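Long-range contacts in histidine kinase (Methanosarcina mazei, PDB 3LI9), which probably acts as a membrane-bound sensory histidine kinase that phosphorylates itself on histidine using ATP, this chain being its extracellular double-Cache sensor domain: residues 140-145 with 197-202; 150-155 with 168-173; 186-191 with 266-271. One frame throughout, in Å; residues are numbered along the deposited sequence.

After the long N-terminal helix 13-48, the chain builds a curled antiparallel sheet and then a four-stranded one. Interaction 2 closes first: strand 148-159 turns back into strand 162-172, a hairpin of the first sheet. It is nested inside the larger loop closed by interaction 1, where 140-145, which ends in strand 143-145, meets the loop 197-202 that follows strand 190-194 of the second sheet. Interactions 1 and 2 touch through backbone pairing of Y143 with M150 and T140 with S152. Interaction 3 starts at 186, inside the loop of interaction 1, and closes at 271, so the two cross; it pairs two strands of the second sheet, its centre about 25 Å from that of interaction 1.

Interaction 1 of 3, residues 140-145 with 197-202; sequences TEPYFY and TGIFLS
E141 and P142 meet T197, I199 and L201 through one polar and one apolar patch that lie next to each other. In the polar patch, E141 OE1 accepts from the hydroxyl of T197; the modelled separation of E141 OE1 and T197 OG1, 2.4 Å, is very short, so its exact length is doubtful. The backbone N of T197 adds a weak bond to E141 OE1 at 3.4 Å, with an N-H...O angle of 151°. The glutamate reaches this point with a bent chain: chi2 of -65° folds CD back from an extended course, and OE1 comes against the start of the loop. In the apolar patch the pyrrolidine ring of P142 crosses the end of L201 at about a right angle, and P142 CG lies 3.5 Å from L201 CD2, tighter than usual for two carbons. P142 CG also makes a loose approach to I199 CB at 4.5 Å. The buried surface, 189 Å² over both sides, is small.

A second shell fixes the polar end. S195 OG bonds to E141 OE1 and also to the N of I199, tying the carboxylate to the loop on which T197 and I199 sit. Within 140-145, T140 OG1 donates to E141 O at 3.0 Å from above the carbonyl plane, and also bonds to S152 N, holding the turn ahead of strand 143-145 against strand 148-159. F261 of strand 261-268 touches E141, P142 and L201. The arrangement belongs to the junction of a double-Cache (PDC) sensor, where a connection of the first sheet is laid against a loop of the second.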
# COMPACT_ATOMS: atom_id res chain seq x y z
N THR A 140 1.21 -0.28 -4.98
CA THR A 140 2.58 -0.85 -5.01
C THR A 140 2.74 -1.85 -3.85
O THR A 140 2.01 -1.88 -2.84
CB THR A 140 3.64 0.28 -4.78
OG1 THR A 140 3.50 0.77 -3.43
CG2 THR A 140 3.48 1.37 -5.86
N GLU A 141 3.81 -2.62 -3.96
CA GLU A 141 4.25 -3.40 -2.82
C GLU A 141 4.84 -2.38 -1.82
O GLU A 141 5.30 -1.34 -2.25
CB GLU A 141 5.25 -4.44 -3.32
CG GLU A 141 4.37 -5.72 -3.79
CD GLU A 141 3.60 -6.42 -2.61
OE1 GLU A 141 4.34 -7.10 -1.88
OE2 GLU A 141 2.29 -6.34 -2.39
N PRO A 142 4.71 -2.66 -0.51
CA PRO A 142 5.27 -1.72 0.48
C PRO A 142 6.77 -1.56 0.31
O PRO A 142 7.48 -2.47 -0.20
CB PRO A 142 4.97 -2.40 1.82
CG PRO A 142 5.06 -3.96 1.41
CD PRO A 142 4.13 -3.82 0.18
N TYR A 143 7.26 -0.39 0.70
CA TYR A 143 8.70 -0.09 0.47
C TYR A 143 9.12 0.97 1.45
O TYR A 143 8.31 1.70 2.10
CB TYR A 143 8.92 0.38 -0.97
CG TYR A 143 8.17 1.64 -1.33
CD1 TYR A 143 8.75 2.93 -1.15
CD2 TYR A 143 6.85 1.54 -1.83
CE1 TYR A 143 7.99 4.09 -1.48
CE2 TYR A 143 6.11 2.67 -2.20
CZ TYR A 143 6.68 3.93 -1.99
OH TYR A 143 6.01 5.06 -2.33
N PHE A 144 10.44 1.07 1.60
CA PHE A 144 10.95 2.20 2.37
C PHE A 144 11.40 3.33 1.45
O PHE A 144 11.98 3.08 0.37
CB PHE A 144 12.19 1.73 3.14
CG PHE A 144 11.88 0.86 4.31
CD1 PHE A 144 11.49 1.43 5.48
CD2 PHE A 144 11.92 -0.53 4.19
CE1 PHE A 144 11.14 0.65 6.62
CE2 PHE A 144 11.58 -1.32 5.35
CZ PHE A 144 11.20 -0.72 6.54
N TYR A 145 11.15 4.58 1.90
CA TYR A 145 11.58 5.76 1.12
C TYR A 145 11.99 6.81 2.13
O TYR A 145 11.23 7.12 3.04
CB TYR A 145 10.48 6.24 0.21
CG TYR A 145 10.83 7.52 -0.51
CD1 TYR A 145 11.68 7.50 -1.60
CD2 TYR A 145 10.35 8.73 -0.05
CE1 TYR A 145 11.99 8.66 -2.27
CE2 TYR A 145 10.67 9.94 -0.73
CZ TYR A 145 11.48 9.86 -1.83
OH TYR A 145 11.80 11.02 -2.48
N THR A 197 2.85 -10.12 -1.80
CA THR A 197 4.00 -11.03 -2.02
C THR A 197 4.56 -11.55 -0.70
O THR A 197 5.63 -12.13 -0.68
CB THR A 197 5.13 -10.36 -2.83
OG1 THR A 197 5.62 -9.17 -2.14
CG2 THR A 197 4.63 -9.95 -4.24
N GLY A 198 3.81 -11.40 0.40
CA GLY A 198 4.15 -12.06 1.63
C GLY A 198 5.14 -11.29 2.49
O GLY A 198 5.57 -11.83 3.52
N ILE A 199 5.42 -10.03 2.14
CA ILE A 199 6.37 -9.25 2.98
C ILE A 199 5.71 -8.77 4.27
O ILE A 199 4.57 -8.24 4.25
CB ILE A 199 6.79 -7.98 2.23
CG1 ILE A 199 7.48 -8.35 0.91
CG2 ILE A 199 7.73 -7.14 3.10
CD1 ILE A 199 8.88 -9.05 1.14
N PHE A 200 6.40 -8.93 5.40
CA PHE A 200 5.82 -8.47 6.65
C PHE A 200 5.56 -7.01 6.66
O PHE A 200 6.45 -6.21 6.38
CB PHE A 200 6.75 -8.82 7.89
CG PHE A 200 6.78 -10.31 8.20
CD1 PHE A 200 5.90 -10.84 9.13
CD2 PHE A 200 7.73 -11.12 7.58
CE1 PHE A 200 5.86 -12.24 9.46
CE2 PHE A 200 7.71 -12.54 7.87
CZ PHE A 200 6.78 -13.08 8.78
N LEU A 201 4.33 -6.65 7.07
CA LEU A 201 4.05 -5.22 7.28
C LEU A 201 4.12 -4.91 8.81
O LEU A 201 4.00 -3.73 9.22
CB LEU A 201 2.62 -4.88 6.86
CG LEU A 201 2.48 -5.24 5.34
CD1 LEU A 201 1.14 -4.84 4.83
CD2 LEU A 201 3.62 -4.71 4.47
N SER A 202 4.17 -5.97 9.64
CA SER A 202 4.19 -5.81 11.11
C SER A 202 4.78 -7.09 11.67
O SER A 202 4.79 -8.13 10.99
CB SER A 202 2.78 -5.66 11.71
OG SER A 202 1.95 -6.80 11.49

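Interaction 2 of 3, residues 150-155 with 168-173; sequences MVSYDS and GVDVPL. With BTB (2-[bis-(2-hydroxy-ethyl)-amino]-2-hydroxymethyl-propane-1,3-diol), chain B.
The antiparallel hairpin of strands 148-159 and 162-172 lies in the sheet of the first Cache module that lines the BTB site, with S152 and D170 as a cross-strand pair facing the bound molecule. BTB probably came from the crystallisation liquor, yet its position is consistent with the pocket where Cache domains receive small ligands. D170 holds it with both carboxylate oxygens: BTB O8 donates to D170 OD1 and BTB O6 to D170 OD2, each at 2.7 Å. D170 CG stands anti to the carbonyl carbon (chi1 -73°), and the carboxylate it bears meets both BTB and S152. Y106 OH is a further partner of D170 OD2, and Y143 OH bonds to BTB O6. S152 OG lies 3.1 Å from D170 OD1, but its place is less sure and its proton has competing acceptors. M150 is a selenomethionine; M150 SE lies 3.6 Å from BTB O6, with D170 CB behind at 4.0 Å.

Backbone bonds set the register. V151 N bonds to V171 O, and Y153 N to V169 O at 2.8 Å with an N-H...O angle of 168°. The strand directions differ by 156°, close to antiparallel. On the face bearing V151, Y153, V169 and V171, Y153 CE2 presses on V171 CG2 at 3.4 Å, its ring oblique to that methyl. V151 and V171 run alongside each other off this face, with V151 CG1 4.1 Å from V171 CB.

That apolar face turns to helix 13-48, where M33 touches Y153 and N36 touches V171. Strands 138-139 and 143-145 pair along the far edge of 148-159, and Y76 of strand 74-79 bonds to D154 through its hydroxyl.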
# COMPACT_ATOMS: atom_id res chain seq x y z
N MSE A 150 6.09 2.63 3.64
CA MSE A 150 4.85 3.09 3.02
C MSE A 150 4.43 2.24 1.83
O MSE A 150 5.10 1.29 1.40
CB MSE A 150 5.03 4.53 2.54
CG MSE A 150 6.11 4.68 1.50
SE MSE A 150 6.35 6.65 1.05
CE MSE A 150 7.29 7.16 2.63
N VAL A 151 3.21 2.55 1.39
CA VAL A 151 2.74 2.03 0.11
C VAL A 151 2.16 3.18 -0.70
O VAL A 151 1.75 4.18 -0.12
CB VAL A 151 1.68 0.93 0.39
CG1 VAL A 151 0.36 1.46 0.99
CG2 VAL A 151 1.52 0.01 -0.79
N SER A 152 2.10 3.01 -2.02
CA SER A 152 1.52 4.05 -2.87
C SER A 152 0.30 3.55 -3.60
O SER A 152 0.34 2.43 -4.11
CB SER A 152 2.60 4.43 -3.94
OG SER A 152 2.18 5.62 -4.55
N TYR A 153 -0.71 4.39 -3.68
CA TYR A 153 -1.92 4.08 -4.47
C TYR A 153 -1.88 5.00 -5.69
O TYR A 153 -1.72 6.21 -5.53
CB TYR A 153 -3.19 4.45 -3.68
CG TYR A 153 -3.46 3.64 -2.41
CD1 TYR A 153 -4.43 2.62 -2.42
CD2 TYR A 153 -2.72 3.85 -1.24
CE1 TYR A 153 -4.69 1.89 -1.28
CE2 TYR A 153 -2.95 3.08 -0.08
CZ TYR A 153 -3.96 2.11 -0.15
OH TYR A 153 -4.20 1.35 0.99
N ASP A 154 -2.11 4.47 -6.89
CA ASP A 154 -1.99 5.32 -8.08
C ASP A 154 -3.15 5.03 -9.01
O ASP A 154 -3.49 3.89 -9.24
CB ASP A 154 -0.68 5.06 -8.81
CG ASP A 154 0.51 5.29 -7.92
OD1 ASP A 154 0.88 6.48 -7.78
OD2 ASP A 154 1.02 4.33 -7.25
N SER A 155 -3.70 6.09 -9.58
CA SER A 155 -4.83 5.92 -10.55
C SER A 155 -4.54 6.68 -11.82
O SER A 155 -4.02 7.78 -11.80
CB SER A 155 -6.13 6.54 -9.99
OG SER A 155 -6.63 5.84 -8.90
N GLY A 168 -1.75 10.12 -7.43
CA GLY A 168 -1.38 9.14 -6.43
C GLY A 168 -1.31 9.66 -5.04
O GLY A 168 -1.23 10.83 -4.84
N VAL A 169 -1.40 8.76 -4.06
CA VAL A 169 -1.11 9.09 -2.68
C VAL A 169 -0.16 8.08 -2.03
O VAL A 169 -0.19 6.86 -2.39
CB VAL A 169 -2.40 9.17 -1.82
CG1 VAL A 169 -3.41 10.15 -2.48
CG2 VAL A 169 -3.06 7.77 -1.74
N ASP A 170 0.71 8.61 -1.14
CA ASP A 170 1.65 7.76 -0.36
C ASP A 170 1.13 7.62 1.04
O ASP A 170 0.77 8.61 1.66
CB ASP A 170 3.04 8.42 -0.30
CG ASP A 170 3.79 8.34 -1.62
OD1 ASP A 170 3.43 7.55 -2.51
OD2 ASP A 170 4.81 9.05 -1.75
N VAL A 171 1.09 6.39 1.51
CA VAL A 171 0.44 6.06 2.79
C VAL A 171 1.48 5.40 3.73
O VAL A 171 1.88 4.28 3.48
CB VAL A 171 -0.70 5.09 2.55
CG1 VAL A 171 -1.49 4.77 3.89
CG2 VAL A 171 -1.78 5.79 1.58
N PRO A 172 1.87 6.04 4.83
CA PRO A 172 2.83 5.37 5.79
C PRO A 172 2.11 4.20 6.44
O PRO A 172 0.88 4.22 6.71
CB PRO A 172 3.04 6.42 6.94
CG PRO A 172 2.69 7.75 6.21
CD PRO A 172 1.61 7.47 5.14
N LEU A 173 2.88 3.15 6.69
CA LEU A 173 2.31 1.94 7.26
C LEU A 173 2.76 1.63 8.69
O LEU A 173 2.42 0.56 9.23
CB LEU A 173 2.71 0.73 6.40
CG LEU A 173 2.17 0.77 4.96
CD1 LEU A 173 2.88 -0.25 4.00
CD2 LEU A 173 0.65 0.63 5.01
C1 BTB B . 9.18 8.86 -6.98
O1 BTB B . 9.38 10.24 -6.54
C2 BTB B . 9.06 7.83 -5.82
C3 BTB B . 10.35 8.02 -5.06
O3 BTB B . 10.61 9.41 -5.31
C4 BTB B . 9.02 6.42 -6.30
O4 BTB B . 8.58 5.70 -5.14
N BTB B . 7.84 8.02 -4.95
C5 BTB B . 8.14 8.98 -3.91
C6 BTB B . 8.09 8.32 -2.52
O6 BTB B . 6.96 7.51 -2.40
C7 BTB B . 6.80 8.48 -5.89
C8 BTB B . 5.34 8.42 -5.37
O8 BTB B . 5.04 7.23 -4.69

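Interaction 3 of 3, residues 186-191 with 266-271; sequences FDTGYA and VVPKEE
Y190 and V266 form an antiparallel hydrogen-bonded pair, with V266 N to Y190 O at 2.8 Å and an N-H...O angle of 177°, and Y190 N to V266 O at 3.1 Å. V266 stands beside the tyrosine, with CB over one face of the Y190 ring, 3.9 Å from its centroid and 19° off the normal, a CH-pi contact.

Beyond the pair, E271 reaches from helix 269-272 to the loop before Y190. Chi2 of 177° puts CD at the end of an extended chain, whose carboxylate meets three donors. E271 OE1 takes D187 N at 2.8 Å, from above the carboxylate plane. E271 OE1 also takes T188 N, at 2.9 Å on the syn side. E271 OE2 takes T188 OG1 at 2.7 Å, also syn. D187 OD2 lies 4.1 Å from E271 OE1, and the donors round E271 would be expected to stabilise its charge against that repulsion. The F186 ring meets V267 CG1 obliquely, F186 CD2 being 3.6 Å away; the F186 side chain also touches S18 of helix 13-48.

This is the edge of the four-stranded sheet of the second Cache module, where strand 261-268 passes into the short helix that ends the modelled chain.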
# COMPACT_ATOMS: atom_id res chain seq x y z
N PHE A 186 -6.22 -16.08 22.74
CA PHE A 186 -5.83 -17.14 23.68
C PHE A 186 -4.71 -16.69 24.64
O PHE A 186 -4.75 -15.60 25.18
CB PHE A 186 -5.54 -18.44 22.91
CG PHE A 186 -6.69 -18.89 22.07
CD1 PHE A 186 -7.78 -19.52 22.64
CD2 PHE A 186 -6.74 -18.61 20.72
CE1 PHE A 186 -8.86 -19.92 21.86
CE2 PHE A 186 -7.83 -18.99 19.95
CZ PHE A 186 -8.88 -19.63 20.51
N ASP A 187 -3.71 -17.52 24.88
CA ASP A 187 -2.67 -17.14 25.80
C ASP A 187 -1.47 -16.48 25.15
O ASP A 187 -0.95 -15.51 25.68
CB ASP A 187 -2.17 -18.37 26.58
CG ASP A 187 -3.28 -19.03 27.39
OD1 ASP A 187 -4.12 -18.30 27.97
OD2 ASP A 187 -3.33 -20.29 27.45
N THR A 188 -0.99 -17.03 24.04
CA THR A 188 0.20 -16.49 23.41
C THR A 188 -0.04 -16.27 21.90
O THR A 188 0.90 -16.13 21.14
CB THR A 188 1.40 -17.44 23.55
OG1 THR A 188 1.08 -18.70 22.97
CG2 THR A 188 1.85 -17.64 25.06
N GLY A 189 -1.30 -16.31 21.48
CA GLY A 189 -1.61 -16.11 20.05
C GLY A 189 -1.35 -14.65 19.68
O GLY A 189 -1.48 -13.76 20.51
N TYR A 190 -1.02 -14.41 18.42
CA TYR A 190 -0.70 -13.01 18.01
C TYR A 190 -1.06 -12.90 16.54
O TYR A 190 -1.65 -13.82 15.95
CB TYR A 190 0.78 -12.74 18.22
CG TYR A 190 1.73 -13.64 17.43
CD1 TYR A 190 2.28 -13.24 16.19
CD2 TYR A 190 2.15 -14.92 17.94
CE1 TYR A 190 3.16 -14.05 15.48
CE2 TYR A 190 3.03 -15.74 17.20
CZ TYR A 190 3.53 -15.29 16.00
OH TYR A 190 4.39 -16.07 15.28
N ALA A 191 -0.74 -11.74 15.93
CA ALA A 191 -1.25 -11.50 14.58
C ALA A 191 -0.20 -10.67 13.89
O ALA A 191 0.59 -9.95 14.55
CB ALA A 191 -2.52 -10.63 14.68
N VAL A 266 -1.81 -16.14 14.34
CA VAL A 266 -0.98 -17.33 14.63
C VAL A 266 -1.43 -17.83 16.02
O VAL A 266 -1.39 -17.08 16.99
CB VAL A 266 0.53 -17.00 14.65
CG1 VAL A 266 1.36 -18.21 15.08
CG2 VAL A 266 1.01 -16.51 13.27
N VAL A 267 -1.94 -19.06 16.06
CA VAL A 267 -2.58 -19.56 17.26
C VAL A 267 -1.98 -20.94 17.59
O VAL A 267 -1.99 -21.83 16.73
CB VAL A 267 -4.05 -19.87 17.00
CG1 VAL A 267 -4.69 -20.28 18.28
CG2 VAL A 267 -4.83 -18.66 16.46
N PRO A 268 -1.50 -21.10 18.81
CA PRO A 268 -0.98 -22.38 19.29
C PRO A 268 -2.17 -23.34 19.39
O PRO A 268 -3.15 -23.03 20.09
CB PRO A 268 -0.46 -22.04 20.67
CG PRO A 268 -0.24 -20.57 20.66
CD PRO A 268 -1.38 -20.05 19.83
N LYS A 269 -2.10 -24.45 18.67
CA LYS A 269 -3.22 -25.35 18.58
C LYS A 269 -3.68 -25.84 19.93
O LYS A 269 -4.89 -25.90 20.21
CB LYS A 269 -2.86 -26.53 17.70
CG LYS A 269 -4.02 -27.55 17.52
CD LYS A 269 -3.68 -28.48 16.32
CE LYS A 269 -4.89 -29.36 15.92
NZ LYS A 269 -4.59 -30.26 14.72
N GLU A 270 -2.73 -26.20 20.78
CA GLU A 270 -3.12 -26.69 22.09
C GLU A 270 -3.89 -25.65 22.94
O GLU A 270 -4.77 -26.01 23.75
CB GLU A 270 -1.90 -27.25 22.84
CG GLU A 270 -2.09 -27.19 24.32
CD GLU A 270 -0.78 -27.31 25.08
OE1 GLU A 270 0.12 -28.02 24.58
OE2 GLU A 270 -0.66 -26.71 26.18
N GLU A 271 -3.62 -24.37 22.75
CA GLU A 271 -4.40 -23.35 23.44
C GLU A 271 -5.81 -23.23 22.87
O GLU A 271 -6.74 -22.86 23.57
CB GLU A 271 -3.71 -22.00 23.30
CG GLU A 271 -2.40 -21.95 24.03
CD GLU A 271 -1.65 -20.62 23.85
OE1 GLU A 271 -2.29 -19.57 23.54
OE2 GLU A 271 -0.41 -20.64 24.03